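Local coordinates for protein tumor necrosis factor receptor superfamily member 11B (Homo sapiens, PDB 3URF) that acts as a secreted decoy receptor for the cytokine RANKL and so restrains osteoclast formation and activation, at residues B[127-132]-B[159-164]. Numbering follows the deposited sequence.
Sequences GFFSNE and THDNIC. With NAG (2-acetamido-2-deoxy-beta-D-glucopyranose), chain C.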
ATOM      1  N   GLY B 127      27.944 -36.183 -26.639  1.00102.61           N
ATOM      2  CA  GLY B 127      28.365 -37.403 -25.976  1.00106.54           C
ATOM      3  C   GLY B 127      27.692 -37.671 -24.640  1.00110.76           C
ATOM      4  O   GLY B 127      28.144 -38.531 -23.882  1.00109.75           O
ATOM      5  N   PHE B 128      26.618 -36.940 -24.348  1.00109.02           N
ATOM      6  CA  PHE B 128      25.844 -37.150 -23.125  1.00 98.43           C
ATOM      7  C   PHE B 128      24.358 -37.206 -23.427  1.00104.86           C
ATOM      8  O   PHE B 128      23.939 -37.036 -24.570  1.00116.30           O
ATOM      9  CB  PHE B 128      26.107 -36.039 -22.115  1.00 89.93           C
ATOM     10  CG  PHE B 128      27.476 -36.082 -21.516  1.00 86.01           C
ATOM     11  CD1 PHE B 128      27.692 -36.711 -20.303  1.00 80.50           C
ATOM     12  CD2 PHE B 128      28.552 -35.498 -22.169  1.00 89.76           C
ATOM     13  CE1 PHE B 128      28.958 -36.756 -19.743  1.00 86.69           C
ATOM     14  CE2 PHE B 128      29.821 -35.541 -21.618  1.00 90.17           C
ATOM     15  CZ  PHE B 128      30.024 -36.173 -20.403  1.00 89.71           C
ATOM     16  N   PHE B 129      23.559 -37.430 -22.393  1.00 98.26           N
ATOM     17  CA  PHE B 129      22.126 -37.566 -22.586  1.00 94.67           C
ATOM     18  C   PHE B 129      21.372 -37.662 -21.252  1.00 92.14           C
ATOM     19  O   PHE B 129      21.989 -37.817 -20.185  1.00 71.81           O
ATOM     20  CB  PHE B 129      21.842 -38.812 -23.435  1.00 78.60           C
ATOM     21  CG  PHE B 129      21.901 -40.093 -22.657  1.00 86.06           C
ATOM     22  CD1 PHE B 129      20.735 -40.772 -22.319  1.00 85.53           C
ATOM     23  CD2 PHE B 129      23.123 -40.609 -22.238  1.00 99.34           C
ATOM     24  CE1 PHE B 129      20.787 -41.951 -21.592  1.00 87.86           C
ATOM     25  CE2 PHE B 129      23.186 -41.793 -21.506  1.00 94.73           C
ATOM     26  CZ  PHE B 129      22.017 -42.462 -21.182  1.00 91.04           C
ATOM     27  N   SER B 130      20.045 -37.543 -21.337  1.00 94.13           N
ATOM     28  CA  SER B 130      19.121 -37.964 -20.279  1.00101.05           C
ATOM     29  C   SER B 130      17.771 -38.356 -20.888  1.00 97.92           C
ATOM     30  O   SER B 130      17.186 -37.586 -21.646  1.00 85.05           O
ATOM     31  CB  SER B 130      18.940 -36.871 -19.215  1.00 96.22           C
ATOM     32  OG  SER B 130      19.373 -35.619 -19.708  1.00 99.01           O
ATOM     33  N   ASN B 131      17.284 -39.551 -20.554  1.00102.74           N
ATOM     34  CA  ASN B 131      16.014 -40.037 -21.105  1.00110.09           C
ATOM     35  C   ASN B 131      14.747 -39.513 -20.398  1.00122.57           C
ATOM     36  O   ASN B 131      13.629 -39.845 -20.795  1.00124.72           O
ATOM     37  CB  ASN B 131      15.997 -41.579 -21.189  1.00107.24           C
ATOM     38  CG  ASN B 131      16.127 -42.259 -19.824  1.00112.84           C
ATOM     39  OD1 ASN B 131      15.726 -41.703 -18.798  1.00123.47           O
ATOM     40  ND2 ASN B 131      16.682 -43.475 -19.811  1.00101.46           N
ATOM     41  N   GLU B 132      14.915 -38.683 -19.370  1.00123.99           N
ATOM     42  CA  GLU B 132      13.783 -38.330 -18.511  1.00115.22           C
ATOM     43  C   GLU B 132      13.685 -36.869 -18.091  1.00105.37           C
ATOM     44  O   GLU B 132      14.612 -36.074 -18.277  1.00 92.61           O
ATOM     45  CB  GLU B 132      13.816 -39.181 -17.249  1.00112.50           C
ATOM     46  CG  GLU B 132      15.107 -39.031 -16.475  1.00111.56           C
ATOM     47  CD  GLU B 132      15.182 -39.983 -15.308  1.00121.03           C
ATOM     48  OE1 GLU B 132      16.289 -40.160 -14.751  1.00114.86           O
ATOM     49  OE2 GLU B 132      14.126 -40.556 -14.957  1.00129.14           O
ATOM     50  N   THR B 159      19.346 -36.909 -26.121  1.00116.31           N
ATOM     51  CA  THR B 159      18.147 -37.390 -25.453  1.00113.85           C
ATOM     52  C   THR B 159      18.190 -38.899 -25.330  1.00113.89           C
ATOM     53  O   THR B 159      17.359 -39.500 -24.647  1.00112.74           O
ATOM     54  CB  THR B 159      16.882 -37.004 -26.247  1.00118.78           C
ATOM     55  OG1 THR B 159      16.692 -37.914 -27.339  1.00126.10           O
ATOM     56  CG2 THR B 159      17.015 -35.596 -26.795  1.00117.02           C
ATOM     57  N   HIS B 160      19.162 -39.511 -26.000  1.00112.92           N
ATOM     58  CA  HIS B 160      19.195 -40.962 -26.111  1.00110.68           C
ATOM     59  C   HIS B 160      20.611 -41.529 -26.063  1.00106.11           C
ATOM     60  O   HIS B 160      21.539 -40.997 -26.670  1.00107.15           O
ATOM     61  CB  HIS B 160      18.497 -41.396 -27.397  1.00116.79           C
ATOM     62  CG  HIS B 160      17.772 -42.698 -27.280  1.00129.62           C
ATOM     63  ND1 HIS B 160      18.424 -43.912 -27.218  1.00140.38           N
ATOM     64  CD2 HIS B 160      16.449 -42.979 -27.222  1.00131.97           C
ATOM     65  CE1 HIS B 160      17.534 -44.884 -27.123  1.00140.89           C
ATOM     66  NE2 HIS B 160      16.328 -44.344 -27.124  1.00139.02           N
ATOM     67  N   ASP B 161      20.763 -42.620 -25.329  1.00105.86           N
ATOM     68  CA  ASP B 161      22.051 -43.268 -25.142  1.00105.45           C
ATOM     69  C   ASP B 161      22.425 -44.032 -26.408  1.00106.75           C
ATOM     70  O   ASP B 161      21.629 -44.129 -27.341  1.00108.94           O
ATOM     71  CB  ASP B 161      21.937 -44.225 -23.958  1.00103.77           C
ATOM     72  CG  ASP B 161      23.256 -44.834 -23.556  1.00108.70           C
ATOM     73  OD1 ASP B 161      24.320 -44.305 -23.945  1.00116.18           O
ATOM     74  OD2 ASP B 161      23.213 -45.848 -22.828  1.00100.11           O
ATOM     75  N   ASN B 162      23.636 -44.567 -26.455  1.00103.31           N
ATOM     76  CA  ASN B 162      23.969 -45.479 -27.532  1.00113.37           C
ATOM     77  C   ASN B 162      23.224 -46.793 -27.288  1.00122.04           C
ATOM     78  O   ASN B 162      23.326 -47.386 -26.210  1.00116.94           O
ATOM     79  CB  ASN B 162      25.486 -45.727 -27.626  1.00111.84           C
ATOM     80  CG  ASN B 162      26.283 -44.457 -27.923  1.00100.53           C
ATOM     81  OD1 ASN B 162      25.747 -43.468 -28.429  1.00100.48           O
ATOM     82  ND2 ASN B 162      27.576 -44.488 -27.611  1.00 83.71           N
ATOM     83  N   ILE B 163      22.451 -47.231 -28.278  1.00125.31           N
ATOM     84  CA  ILE B 163      21.846 -48.555 -28.231  1.00126.59           C
ATOM     85  C   ILE B 163      22.859 -49.531 -28.825  1.00132.65           C
ATOM     86  O   ILE B 163      23.195 -49.444 -30.007  1.00138.81           O
ATOM     87  CB  ILE B 163      20.527 -48.606 -29.027  1.00124.68           C
ATOM     88  CG1 ILE B 163      19.699 -47.346 -28.757  1.00129.34           C
ATOM     89  CG2 ILE B 163      19.747 -49.877 -28.697  1.00119.11           C
ATOM     90  CD1 ILE B 163      18.336 -47.342 -29.420  1.00132.22           C
ATOM     91  N   CYS B 164      23.358 -50.450 -28.006  1.00125.75           N
ATOM     92  CA  CYS B 164      24.524 -51.231 -28.400  1.00124.24           C
ATOM     93  C   CYS B 164      24.382 -52.746 -28.217  1.00123.61           C
ATOM     94  O   CYS B 164      24.840 -53.313 -27.220  1.00108.78           O
ATOM     95  CB  CYS B 164      25.777 -50.705 -27.683  1.00123.55           C
ATOM     96  SG  CYS B 164      26.488 -49.187 -28.421  1.00223.73           S
TER
HETATM   97  C1  NAG C 201      17.339 -38.950 -30.702  1.00114.68           C
HETATM   98  C2  NAG C 201      16.524 -38.006 -31.603  1.00124.90           C
HETATM   99  C3  NAG C 201      15.008 -38.269 -31.596  1.00122.69           C
HETATM  100  C4  NAG C 201      14.727 -39.763 -31.783  1.00117.84           C
HETATM  101  C5  NAG C 201      15.535 -40.560 -30.751  1.00123.66           C
HETATM  102  C6  NAG C 201      15.334 -42.058 -30.944  1.00125.32           C
HETATM  103  C7  NAG C 201      16.932 -35.679 -32.184  1.00139.71           C
HETATM  104  C8  NAG C 201      16.277 -34.360 -31.910  1.00140.46           C
HETATM  105  N2  NAG C 201      16.798 -36.621 -31.246  1.00134.03           N
HETATM  106  O3  NAG C 201      14.392 -37.512 -32.623  1.00121.57           O
HETATM  107  O4  NAG C 201      13.335 -40.062 -31.687  1.00 95.11           O
HETATM  108  O5  NAG C 201      16.924 -40.296 -30.845  1.00118.75           O
HETATM  109  O6  NAG C 201      16.169 -42.474 -32.002  1.00124.04           O
HETATM  110  O7  NAG C 201      17.550 -35.858 -33.233  1.00137.59           O
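The carboxylate of Asp161 lies in an offset stack on Phe129, overhanging the ring rim at CZ and CE2, the two planes 6° apart. The methylene comes down with it: Asp161 CB sits over the same face, offset toward the rim, 3.6 Å from the ring centroid in a CH-pi contact. Asp161 CG is anti to its backbone N (chi1 -173°), and it lies 3.6 Å from Phe129 CZ. Nearer the base of the ring the backbone takes over, with Asp161 N 3.5 Å from Phe129 CD1. At the ring edge, close to its plane, is the carbonyl O of Thr159. Phe129 CB packs against the backbone of Thr159 and His160. No hydrogen bond joins the two segments.

Several polar side-chain atoms bond within their own segment or outside the contact. Asp161 OD1 accepts from Thr143 N and, weakly, from Asn162 N. His160 ND1 gives a nearly straight bond to Asp161 O at 3.2 Å, in the plane of its ring. Thr159 OG1 is hydrogen-bonded to OD1 of Asn157, the glycosylated asparagine, and lies 3.6 Å from C1 of the NAG.

The contact lies within the fourth TNFR cysteine-rich repeat. It joins strand 128-129, paired antiparallel with 140-141, to the loop segment 159-164, whose Cys164 is disulfide-bonded to Cys145. Polar links from both segments to residues 140-143 add an indirect connection. Attraction across the direct contact probably comes from the Asp161 methylene and van der Waals packing, while the donors to OD1 may offset some of the negative charge beside the ring.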